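Long-range contact in formate-dependent phosphoribosylglycinamide formyltransferase (Mycobacterium tuberculosis H37Rv, PDB 6KHR), which belongs to the ATP-grasp superfamily of enzymes: residues 161-174 and 212-224. Residues are numbered along the deposited sequence; the frame is centred on the assembly and turned at random.
Sequences VAVHAGFPLLVSPV and PRVCAESVVEIEF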
loop_
_atom_site.group_PDB
_atom_site.type_symbol
_atom_site.label_atom_id
_atom_site.label_comp_id
_atom_site.label_asym_id
_atom_site.label_seq_id
_atom_site.Cartn_x
_atom_site.Cartn_y
_atom_site.Cartn_z
ATOM N N VAL A 161 11.870 33.962 33.840
ATOM C CA VAL A 161 11.669 32.536 33.616
ATOM C C VAL A 161 12.930 31.771 33.979
ATOM O O VAL A 161 12.881 30.768 34.695
ATOM C CB VAL A 161 11.233 32.275 32.162
ATOM C CG1 VAL A 161 11.246 30.775 31.861
ATOM C CG2 VAL A 161 9.849 32.870 31.915
ATOM N N ALA A 162 14.080 32.262 33.515
ATOM C CA ALA A 162 15.349 31.626 33.843
ATOM C C ALA A 162 15.557 31.566 35.352
ATOM O O ALA A 162 15.944 30.519 35.890
ATOM C CB ALA A 162 16.490 32.370 33.164
ATOM N N VAL A 163 15.287 32.673 36.055
ATOM C CA VAL A 163 15.415 32.688 37.512
ATOM C C VAL A 163 14.457 31.693 38.142
ATOM O O VAL A 163 14.803 30.987 39.095
ATOM C CB VAL A 163 15.177 34.109 38.063
ATOM C CG1 VAL A 163 15.108 34.087 39.602
ATOM C CG2 VAL A 163 16.254 35.061 37.568
ATOM N N HIS A 164 13.242 31.641 37.625
ATOM C CA HIS A 164 12.223 30.727 38.189
ATOM C C HIS A 164 12.513 29.281 37.804
ATOM O O HIS A 164 12.774 28.514 38.680
ATOM C CB HIS A 164 10.856 31.141 37.687
ATOM C CG HIS A 164 9.784 30.201 38.085
ATOM N ND1 HIS A 164 9.438 29.998 39.380
ATOM C CD2 HIS A 164 8.976 29.422 37.361
ATOM C CE1 HIS A 164 8.467 29.138 39.444
ATOM N NE2 HIS A 164 8.170 28.779 38.230
ATOM N N ALA A 165 12.572 29.012 36.512
ATOM C CA ALA A 165 12.701 27.673 35.898
ATOM C C ALA A 165 14.059 27.022 36.088
ATOM O O ALA A 165 14.078 25.838 36.312
ATOM C CB ALA A 165 12.416 27.781 34.443
ATOM N N GLY A 166 15.150 27.747 35.931
ATOM C CA GLY A 166 16.452 27.089 36.104
ATOM C C GLY A 166 17.014 26.654 34.776
ATOM O O GLY A 166 16.495 27.084 33.788
ATOM N N PHE A 167 18.033 25.818 34.740
ATOM C CA PHE A 167 18.574 25.516 33.399
ATOM C C PHE A 167 18.610 24.012 33.171
ATOM O O PHE A 167 18.607 23.301 34.146
ATOM C CB PHE A 167 19.942 26.181 33.276
ATOM C CG PHE A 167 19.858 27.670 33.110
ATOM C CD1 PHE A 167 19.595 28.223 31.878
ATOM C CD2 PHE A 167 20.032 28.513 34.186
ATOM C CE1 PHE A 167 19.510 29.591 31.730
ATOM C CE2 PHE A 167 19.953 29.879 34.031
ATOM C CZ PHE A 167 19.693 30.415 32.803
ATOM N N PRO A 168 18.687 23.514 31.920
ATOM C CA PRO A 168 18.664 24.353 30.735
ATOM C C PRO A 168 17.251 24.721 30.305
ATOM O O PRO A 168 16.348 24.108 30.772
ATOM C CB PRO A 168 19.152 23.425 29.636
ATOM C CG PRO A 168 18.666 22.099 30.090
ATOM C CD PRO A 168 18.877 22.119 31.585
ATOM N N LEU A 169 17.156 25.719 29.428
ATOM C CA LEU A 169 15.886 26.199 28.835
ATOM C C LEU A 169 15.961 26.002 27.328
ATOM O O LEU A 169 17.035 25.774 26.801
ATOM C CB LEU A 169 15.697 27.670 29.160
ATOM C CG LEU A 169 14.877 27.936 30.407
ATOM C CD1 LEU A 169 14.671 29.421 30.606
ATOM C CD2 LEU A 169 13.550 27.239 30.308
ATOM N N LEU A 170 14.831 26.109 26.665
ATOM C CA LEU A 170 14.790 25.827 25.223
ATOM C C LEU A 170 14.187 27.039 24.551
ATOM O O LEU A 170 13.064 26.953 24.115
ATOM C CB LEU A 170 13.856 24.633 25.054
ATOM C CG LEU A 170 14.422 23.472 24.265
ATOM C CD1 LEU A 170 14.843 23.936 22.883
ATOM C CD2 LEU A 170 15.583 22.858 25.018
ATOM N N VAL A 171 14.929 28.128 24.479
ATOM C CA VAL A 171 14.329 29.342 23.879
ATOM C C VAL A 171 14.158 29.113 22.387
ATOM O O VAL A 171 15.106 28.806 21.726
ATOM C CB VAL A 171 15.125 30.611 24.178
ATOM C CG1 VAL A 171 16.393 30.642 23.364
ATOM C CG2 VAL A 171 14.276 31.821 23.864
ATOM N N SER A 172 12.944 29.309 21.921
ATOM C CA SER A 172 12.542 29.085 20.556
ATOM C C SER A 172 11.689 30.258 20.106
ATOM O O SER A 172 10.916 30.810 20.906
ATOM C CB SER A 172 11.744 27.779 20.422
ATOM O OG SER A 172 11.031 27.747 19.204
ATOM N N PRO A 173 11.826 30.684 18.855
ATOM C CA PRO A 173 10.885 31.669 18.315
ATOM C C PRO A 173 9.487 31.070 18.267
ATOM O O PRO A 173 9.313 29.901 17.926
ATOM C CB PRO A 173 11.438 31.963 16.913
ATOM C CG PRO A 173 12.317 30.769 16.585
ATOM C CD PRO A 173 12.866 30.289 17.889
ATOM N N VAL A 174 8.492 31.877 18.630
ATOM C CA VAL A 174 7.127 31.373 18.823
ATOM C C VAL A 174 6.572 30.668 17.591
ATOM O O VAL A 174 7.023 30.899 16.469
ATOM C CB VAL A 174 6.173 32.501 19.228
ATOM C CG1 VAL A 174 5.851 33.379 18.025
ATOM C CG2 VAL A 174 4.903 31.927 19.831
ATOM N N PRO A 212 7.513 40.250 18.686
ATOM C CA PRO A 212 6.567 39.130 18.823
ATOM C C PRO A 212 6.930 38.221 19.989
ATOM O O PRO A 212 7.928 38.408 20.687
ATOM C CB PRO A 212 6.682 38.394 17.490
ATOM C CG PRO A 212 7.119 39.438 16.530
ATOM C CD PRO A 212 8.029 40.358 17.311
ATOM N N ARG A 213 6.094 37.202 20.179
ATOM C CA ARG A 213 6.255 36.278 21.291
ATOM C C ARG A 213 7.414 35.318 21.045
ATOM O O ARG A 213 7.786 35.031 19.905
ATOM C CB ARG A 213 4.971 35.480 21.525
ATOM C CG ARG A 213 3.750 36.311 21.859
ATOM C CD ARG A 213 2.907 35.607 22.918
ATOM N NE ARG A 213 1.605 36.244 23.079
ATOM C CZ ARG A 213 0.862 36.198 24.185
ATOM N NH1 ARG A 213 1.293 35.543 25.262
ATOM N NH2 ARG A 213 -0.312 36.818 24.220
ATOM N N VAL A 214 7.990 34.823 22.138
ATOM C CA VAL A 214 9.062 33.836 22.098
ATOM C C VAL A 214 8.778 32.781 23.158
ATOM O O VAL A 214 8.506 33.113 24.315
ATOM C CB VAL A 214 10.440 34.474 22.332
ATOM C CG1 VAL A 214 11.380 33.475 22.984
ATOM C CG2 VAL A 214 11.008 34.966 21.020
ATOM N N CYS A 215 8.859 31.515 22.771
ATOM C CA CYS A 215 8.444 30.419 23.635
ATOM C C CYS A 215 9.627 29.834 24.395
ATOM O O CYS A 215 10.644 29.469 23.795
ATOM C CB CYS A 215 7.771 29.330 22.809
ATOM S SG CYS A 215 7.278 27.970 23.825
ATOM N N ALA A 216 9.477 29.709 25.709
ATOM C CA ALA A 216 10.512 29.149 26.565
ATOM C C ALA A 216 10.025 27.830 27.152
ATOM O O ALA A 216 8.924 27.767 27.704
ATOM C CB ALA A 216 10.886 30.117 27.685
ATOM N N GLU A 217 10.852 26.789 27.041
ATOM C CA GLU A 217 10.515 25.451 27.511
ATOM C C GLU A 217 11.576 24.957 28.481
ATOM O O GLU A 217 12.776 25.080 28.213
ATOM C CB GLU A 217 10.385 24.460 26.352
ATOM C CG GLU A 217 9.056 24.521 25.621
ATOM C CD GLU A 217 8.821 23.304 24.748
ATOM O OE1 GLU A 217 8.791 23.445 23.505
ATOM O OE2 GLU A 217 8.672 22.199 25.311
ATOM N N SER A 218 11.134 24.412 29.608
ATOM C CA SER A 218 12.026 23.664 30.477
ATOM C C SER A 218 12.299 22.301 29.860
ATOM O O SER A 218 11.412 21.690 29.256
ATOM C CB SER A 218 11.425 23.504 31.869
ATOM O OG SER A 218 11.720 24.634 32.664
ATOM N N VAL A 219 13.534 21.836 30.006
ATOM C CA VAL A 219 13.975 20.605 29.366
ATOM C C VAL A 219 13.841 19.446 30.338
ATOM O O VAL A 219 14.275 19.528 31.495
ATOM C CB VAL A 219 15.413 20.734 28.871
ATOM C CG1 VAL A 219 15.779 19.511 28.053
ATOM C CG2 VAL A 219 15.523 21.959 28.052
ATOM N N VAL A 220 13.239 18.363 29.859
ATOM C CA VAL A 220 12.936 17.193 30.667
ATOM C C VAL A 220 13.649 15.991 30.073
ATOM O O VAL A 220 13.912 15.927 28.870
ATOM C CB VAL A 220 11.417 16.927 30.752
ATOM C CG1 VAL A 220 11.085 16.231 32.060
ATOM C CG2 VAL A 220 10.628 18.219 30.596
ATOM N N GLU A 221 13.961 15.031 30.928
ATOM C CA GLU A 221 14.607 13.818 30.455
ATOM C C GLU A 221 13.607 12.980 29.669
ATOM O O GLU A 221 12.437 12.863 30.048
ATOM C CB GLU A 221 15.170 13.031 31.632
ATOM C CG GLU A 221 16.108 11.925 31.226
ATOM C CD GLU A 221 16.499 11.053 32.403
ATOM O OE1 GLU A 221 15.685 10.945 33.349
ATOM O OE2 GLU A 221 17.617 10.486 32.382
ATOM N N ILE A 222 14.062 12.418 28.554
ATOM C CA ILE A 222 13.197 11.680 27.646
ATOM C C ILE A 222 13.870 10.371 27.262
ATOM O O ILE A 222 15.061 10.345 26.938
ATOM C CB ILE A 222 12.850 12.502 26.390
ATOM C CG1 ILE A 222 12.137 13.783 26.797
ATOM C CG2 ILE A 222 11.942 11.710 25.451
ATOM C CD1 ILE A 222 12.042 14.778 25.694
ATOM N N GLU A 223 13.111 9.286 27.336
ATOM C CA GLU A 223 13.523 7.976 26.832
ATOM C C GLU A 223 13.151 7.885 25.353
ATOM O O GLU A 223 14.025 7.850 24.481
ATOM C CB GLU A 223 12.823 6.889 27.645
ATOM C CG GLU A 223 13.618 5.721 28.144
ATOM C CD GLU A 223 12.756 4.840 29.043
ATOM O OE1 GLU A 223 12.513 3.662 28.711
ATOM O OE2 GLU A 223 12.294 5.340 30.084
ATOM N N PHE A 224 11.852 7.864 25.060
ATOM C CA PHE A 224 11.333 7.698 23.707
ATOM C C PHE A 224 10.493 8.884 23.265
ATOM O O PHE A 224 9.678 9.404 24.030
ATOM C CB PHE A 224 10.419 6.472 23.566
ATOM C CG PHE A 224 10.801 5.318 24.414
ATOM C CD1 PHE A 224 12.018 4.685 24.240
ATOM C CD2 PHE A 224 9.917 4.824 25.356
ATOM C CE1 PHE A 224 12.358 3.596 25.008
ATOM C CE2 PHE A 224 10.258 3.736 26.137
ATOM C CZ PHE A 224 11.480 3.123 25.960
#
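The pyrrolidine ring of P168, entered through a cis peptide bond, meets V219 through its CG, which lies 3.7 Å from V219 CB; the two side chains cross at about a right angle. The contact is consistent with the small subdomain of the ATP-grasp fold: strand 172-173 forms one edge of a three-stranded antiparallel sheet, strand 214-217 is its middle strand, and helix 155-165 packs on the face that carries A216. Within 212-224 the aromatic ring of F224 has CB of its sequence neighbour E223 over the centre of one face, but F224 does not touch 161-174. S172 and C215 form the hydrogen-bonded pair, S172 N to C215 O at 3.0 Å and C215 N to S172 O at 2.9 Å. Beyond this pair the pairing weakens: L170 N reaches E217 O with a bent, weak bond (124° at the hydrogen), and at the other end V174, poorly ordered, makes a long, weak bond from its N to R213 O. On the helix side, V161 CG1 lies 4.2 Å from A216 CB and A165 CB 3.7 Å from S218 OG, while W150 of the other edge strand also touches V161, A165 and S218. V171 and V214 meet by one methyl each, V171 CG2 against V214 CG1; both methyls stand anti to their own backbone N (V214 chi1 151°). S172 projects from the same face as C215, and its OG bonds forward to P173 O, the carbonyl of the next residue, at 3.0 Å, approaching from 41° above the carbonyl plane.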